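Putative oxidoreductase (PDB 3IV4) is a putative thioredoxin-fold oxidoreductase of the monothiol bacilliredoxin family, and probably takes part in thiol-disulfide exchange in Staphylococcus aureus. Local coordinates at residues D44-N47 against K48-E52; I9-S13 against I14-E18. All blocks are in the same frame, centred on the assembly; numbering follows the deposited sequence. Where two conformers were deposited one is given.

In the fold
Both contacts are local features of a thioredoxin fold. Contact 1 (44-47 with 48-52) is two turns in the middle and end of helix 37-53, which connects the parallel strands 26-32 and 57-61. Contact 2 (9-13 with 14-18) comes earlier in the chain, where edge strand 8-10 gives way to helix 14-23. Their centres are about 20 Å apart, on opposite sides of the chain's centre, and their nearest atoms are about 6 Å apart without touching. In thioredoxin-fold proteins the redox cysteine sits at the start of the helix equivalent to 37-53, so contact 1 probably lies downstream of the active site on the same helix.

Contact 1 of 2, residues D44-N47 against K48-E52; sequences DQFN and KFLYE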
# COMPACT_ATOMS: atom_id res chain seq x y z
N ASP A 44 9.94 3.20 -1.90
CA ASP A 44 10.99 2.57 -2.70
C ASP A 44 10.98 1.03 -2.56
O ASP A 44 11.04 0.32 -3.57
CB ASP A 44 12.34 3.15 -2.28
CG ASP A 44 13.48 2.69 -3.18
OD1 ASP A 44 14.41 2.09 -2.63
OD2 ASP A 44 13.42 2.92 -4.40
N GLN A 45 10.88 0.53 -1.32
CA GLN A 45 10.76 -0.93 -1.08
C GLN A 45 9.53 -1.50 -1.78
O GLN A 45 9.59 -2.56 -2.39
CB GLN A 45 10.71 -1.24 0.42
CG GLN A 45 12.02 -0.90 1.12
CD GLN A 45 13.16 -1.79 0.69
OE1 GLN A 45 13.14 -3.01 0.91
NE2 GLN A 45 14.14 -1.20 0.03
N PHE A 46 8.42 -0.77 -1.69
CA PHE A 46 7.15 -1.16 -2.27
C PHE A 46 7.31 -1.30 -3.78
O PHE A 46 6.93 -2.34 -4.34
CB PHE A 46 6.10 -0.10 -1.88
CG PHE A 46 4.66 -0.50 -2.10
CD1 PHE A 46 4.05 -1.47 -1.32
CD2 PHE A 46 3.88 0.20 -3.03
CE1 PHE A 46 2.68 -1.79 -1.51
CE2 PHE A 46 2.53 -0.10 -3.22
CZ PHE A 46 1.93 -1.10 -2.46
N ASN A 47 7.88 -0.29 -4.43
CA ASN A 47 8.13 -0.35 -5.87
C ASN A 47 9.09 -1.45 -6.28
O ASN A 47 8.89 -2.07 -7.31
CB ASN A 47 8.70 0.97 -6.39
CG ASN A 47 7.64 1.97 -6.75
OD1 ASN A 47 6.86 1.76 -7.67
ND2 ASN A 47 7.62 3.08 -6.03
N LYS A 48 10.15 -1.67 -5.49
CA LYS A 48 11.12 -2.74 -5.79
C LYS A 48 10.46 -4.10 -5.71
O LYS A 48 10.64 -4.96 -6.58
CB LYS A 48 12.30 -2.67 -4.82
CG LYS A 48 13.36 -1.66 -5.23
CD LYS A 48 14.20 -1.33 -4.03
CE LYS A 48 15.42 -0.55 -4.41
NZ LYS A 48 16.22 -0.39 -3.15
N PHE A 49 9.64 -4.30 -4.69
CA PHE A 49 8.93 -5.56 -4.54
C PHE A 49 7.95 -5.80 -5.70
O PHE A 49 7.95 -6.87 -6.33
CB PHE A 49 8.19 -5.53 -3.20
CG PHE A 49 7.19 -6.64 -3.04
CD1 PHE A 49 7.62 -7.94 -2.78
CD2 PHE A 49 5.83 -6.37 -3.15
CE1 PHE A 49 6.70 -8.97 -2.64
CE2 PHE A 49 4.90 -7.39 -3.01
CZ PHE A 49 5.34 -8.68 -2.74
N LEU A 50 7.10 -4.81 -5.98
CA LEU A 50 6.09 -4.98 -7.02
C LEU A 50 6.71 -5.18 -8.40
O LEU A 50 6.24 -6.03 -9.18
CB LEU A 50 5.16 -3.77 -7.05
CG LEU A 50 4.28 -3.59 -5.82
CD1 LEU A 50 3.67 -2.18 -5.84
CD2 LEU A 50 3.22 -4.69 -5.72
N TYR A 51 7.75 -4.40 -8.68
CA TYR A 51 8.48 -4.51 -9.95
C TYR A 51 9.10 -5.90 -10.13
O TYR A 51 8.98 -6.51 -11.19
CB TYR A 51 9.53 -3.41 -10.03
CG TYR A 51 10.37 -3.39 -11.27
CD1 TYR A 51 9.83 -3.08 -12.50
CD2 TYR A 51 11.73 -3.64 -11.19
CE1 TYR A 51 10.63 -3.04 -13.65
CE2 TYR A 51 12.53 -3.60 -12.30
CZ TYR A 51 11.98 -3.32 -13.53
OH TYR A 51 12.80 -3.27 -14.64
N GLU A 52 9.72 -6.42 -9.07
CA GLU A 52 10.30 -7.76 -9.13
C GLU A 52 9.22 -8.83 -9.32
O GLU A 52 9.45 -9.86 -9.98
CB GLU A 52 11.13 -8.01 -7.85
CG GLU A 52 12.17 -9.13 -7.91
CD GLU A 52 13.09 -9.07 -9.13
OE1 GLU A 52 12.73 -9.70 -10.14
OE2 GLU A 52 14.15 -8.39 -9.10
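Asp44 to Glu52 belong to helix 37-53, the crossover helix of the beta-alpha-beta unit that runs from strand 26-32 to strand 57-61 in the thioredoxin fold. Successive i to i+4 backbone bonds carry the turn: Lys48 N to Asp44 O, Phe49 N to Gln45 O, Leu50 N to Phe46 O at 3.0 Å, and Tyr51 N to Asn47 O.

On the outer side Asp44 and Lys48 add a salt bridge to this spacing. The Lys48 chain, extended beyond CG, runs back over the preceding turn; its CG passes 3.5 Å from Asp44 O and its CE comes within 3.3 Å of Asp44 OD1. Lys48 NZ then meets Asp44 OD1 at 3.1 Å, approaching on the syn side but 26° out of the carboxylate plane. Gln45 turns its polar end elsewhere: its chain bends at chi2, and OE1 accepts from Val104 N at the start of helix 104-110, joining the two helices.

The inward side is apolar. Phe46 lies against Phe28 and Leu30 of strand 26-32, and Phe49 meets the Phe28 ring edge-to-face while also touching Leu107 and Ala108 of helix 104-110. With CG anti to the backbone N (chi1 -166°), Phe46 projects its ring toward the sheet, while Leu50, one turn later, lays a methyl over one of its faces. This is a CH-pi contact: Leu50 CD1 is 3.8 Å from the Phe46 ring centroid, displaced toward the rim, and its closest ring atom is Phe46 CE2 at 3.5 Å.

Contact 2 of 2, residues I9-S13 against I14-E18; sequences IKLSS and IDQFE
Leu11, between strand 8-10 and the helix that follows, sends its two methyls to successive residues of that helix. Leu11 CD1 lies near the plane of the Phe17 ring, at its edge, 4.2 Å from Phe17 CD1. Leu11 CD2 approaches the neighbouring residue, 4.1 Å from Gln16 CB, the leucine and glutamine side chains running past each other in opposite directions. Leu68 of helix 66-76 touches both Leu11 and Phe17, and Phe88 meets the Phe17 ring edge-to-face, which places this apolar cluster between the helices and the sheet.

Ser12 is the next point of attachment. In the Gln16 conformer described, OE1 accepts from Ser12 N at 3.0 Å; the hydrogen bond is nearly straight at the donor (169°), but the N-H comes from above the carbonyl plane, 46° out of it. A weak bond from Ser12 OG reaches Gln16 OE1 as well, at 3.4 Å. Gln16 can stretch this far because its chain is extended beyond CG, bringing the amide back alongside the loop.

Ser13 is the N-cap of helix 14-23, in the first beta-alpha passage of the thioredoxin fold. Ser13 OG accepts from Gln16 N at 3.1 Å, satisfying one of the first-turn N-H groups that have no earlier turn to bond to. A chi1 of 69° sets Ser13 OG between the backbone N and the carbonyl carbon, where it faces that N-H and also lies 3.3 Å from Gln16 CG. Gln16 is thus held through its backbone by Ser13 and through its amide by Ser12, a pairing that differs from a classical capping box because the returning bond ends one residue before the cap. Ser13 O in turn accepts from Phe17 N at 3.1 Å, the first i to i+4 bond of the helix.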
# COMPACT_ATOMS: atom_id res chain seq x y z
N ILE A 9 0.22 2.44 -8.29
CA ILE A 9 -0.86 3.25 -8.85
C ILE A 9 -1.59 4.03 -7.75
O ILE A 9 -2.00 3.47 -6.74
CB ILE A 9 -1.89 2.37 -9.59
CG1 ILE A 9 -1.21 1.55 -10.68
CG2 ILE A 9 -3.05 3.22 -10.13
CD1 ILE A 9 -2.04 0.36 -11.15
N LYS A 10 -1.76 5.34 -7.96
CA LYS A 10 -2.40 6.18 -6.95
C LYS A 10 -3.91 5.97 -6.83
O LYS A 10 -4.62 5.95 -7.84
CB LYS A 10 -2.10 7.66 -7.20
CG LYS A 10 -2.40 8.54 -5.99
CD LYS A 10 -1.90 9.95 -6.18
CE LYS A 10 -2.68 10.68 -7.23
NZ LYS A 10 -1.92 11.90 -7.63
N LEU A 11 -4.38 5.83 -5.59
CA LEU A 11 -5.82 5.84 -5.27
C LEU A 11 -6.23 7.22 -4.78
O LEU A 11 -5.53 7.84 -3.98
CB LEU A 11 -6.13 4.84 -4.17
CG LEU A 11 -5.80 3.37 -4.42
CD1 LEU A 11 -5.80 2.61 -3.11
CD2 LEU A 11 -6.78 2.75 -5.40
N SER A 12 -7.37 7.69 -5.28
CA SER A 12 -7.87 9.01 -4.87
C SER A 12 -9.24 9.00 -4.23
O SER A 12 -9.78 10.07 -3.92
CB SER A 12 -7.90 9.95 -6.08
OG SER A 12 -8.78 9.46 -7.08
N SER A 13 -9.83 7.82 -4.05
CA SER A 13 -11.14 7.75 -3.39
C SER A 13 -11.42 6.43 -2.73
O SER A 13 -10.83 5.40 -3.08
CB SER A 13 -12.26 8.06 -4.39
OG SER A 13 -12.40 7.03 -5.37
N ILE A 14 -12.37 6.47 -1.81
CA ILE A 14 -12.92 5.25 -1.22
C ILE A 14 -13.54 4.33 -2.32
O ILE A 14 -13.32 3.13 -2.30
CB ILE A 14 -13.94 5.59 -0.11
CG1 ILE A 14 -13.23 6.29 1.04
CG2 ILE A 14 -14.64 4.33 0.41
CD1 ILE A 14 -14.13 7.00 1.99
N ASP A 15 -14.25 4.91 -3.30
CA ASP A 15 -14.79 4.14 -4.42
C ASP A 15 -13.71 3.30 -5.12
O ASP A 15 -13.90 2.11 -5.40
CB ASP A 15 -15.39 5.08 -5.48
CG ASP A 15 -16.81 5.51 -5.20
OD1 ASP A 15 -17.54 4.84 -4.46
OD2 ASP A 15 -17.22 6.54 -5.77
N GLN A 16 -12.58 3.93 -5.43
CA GLN A 16 -11.49 3.23 -6.13
C GLN A 16 -10.84 2.16 -5.27
O GLN A 16 -10.50 1.09 -5.77
CB GLN A 16 -10.42 4.21 -6.60
CG GLN A 16 -10.91 5.19 -7.61
CD GLN A 16 -9.82 6.15 -8.03
OE1 GLN A 16 -8.69 6.12 -7.50
NE2 GLN A 16 -10.13 7.01 -8.99
N PHE A 17 -10.66 2.47 -3.98
CA PHE A 17 -10.12 1.48 -3.03
C PHE A 17 -11.00 0.23 -2.99
O PHE A 17 -10.49 -0.89 -3.17
CB PHE A 17 -9.91 2.08 -1.64
CG PHE A 17 -9.60 1.08 -0.59
CD1 PHE A 17 -8.33 0.51 -0.50
CD2 PHE A 17 -10.59 0.66 0.30
CE1 PHE A 17 -8.06 -0.44 0.47
CE2 PHE A 17 -10.32 -0.29 1.28
CZ PHE A 17 -9.04 -0.85 1.36
N GLU A 18 -12.30 0.41 -2.79
CA GLU A 18 -13.20 -0.74 -2.80
C GLU A 18 -13.20 -1.46 -4.14
O GLU A 18 -13.27 -2.70 -4.19
CB GLU A 18 -14.62 -0.39 -2.30
CG GLU A 18 -14.67 -0.16 -0.79
CD GLU A 18 -14.70 -1.44 0.06
OE1 GLU A 18 -14.95 -2.53 -0.49
OE2 GLU A 18 -14.49 -1.36 1.29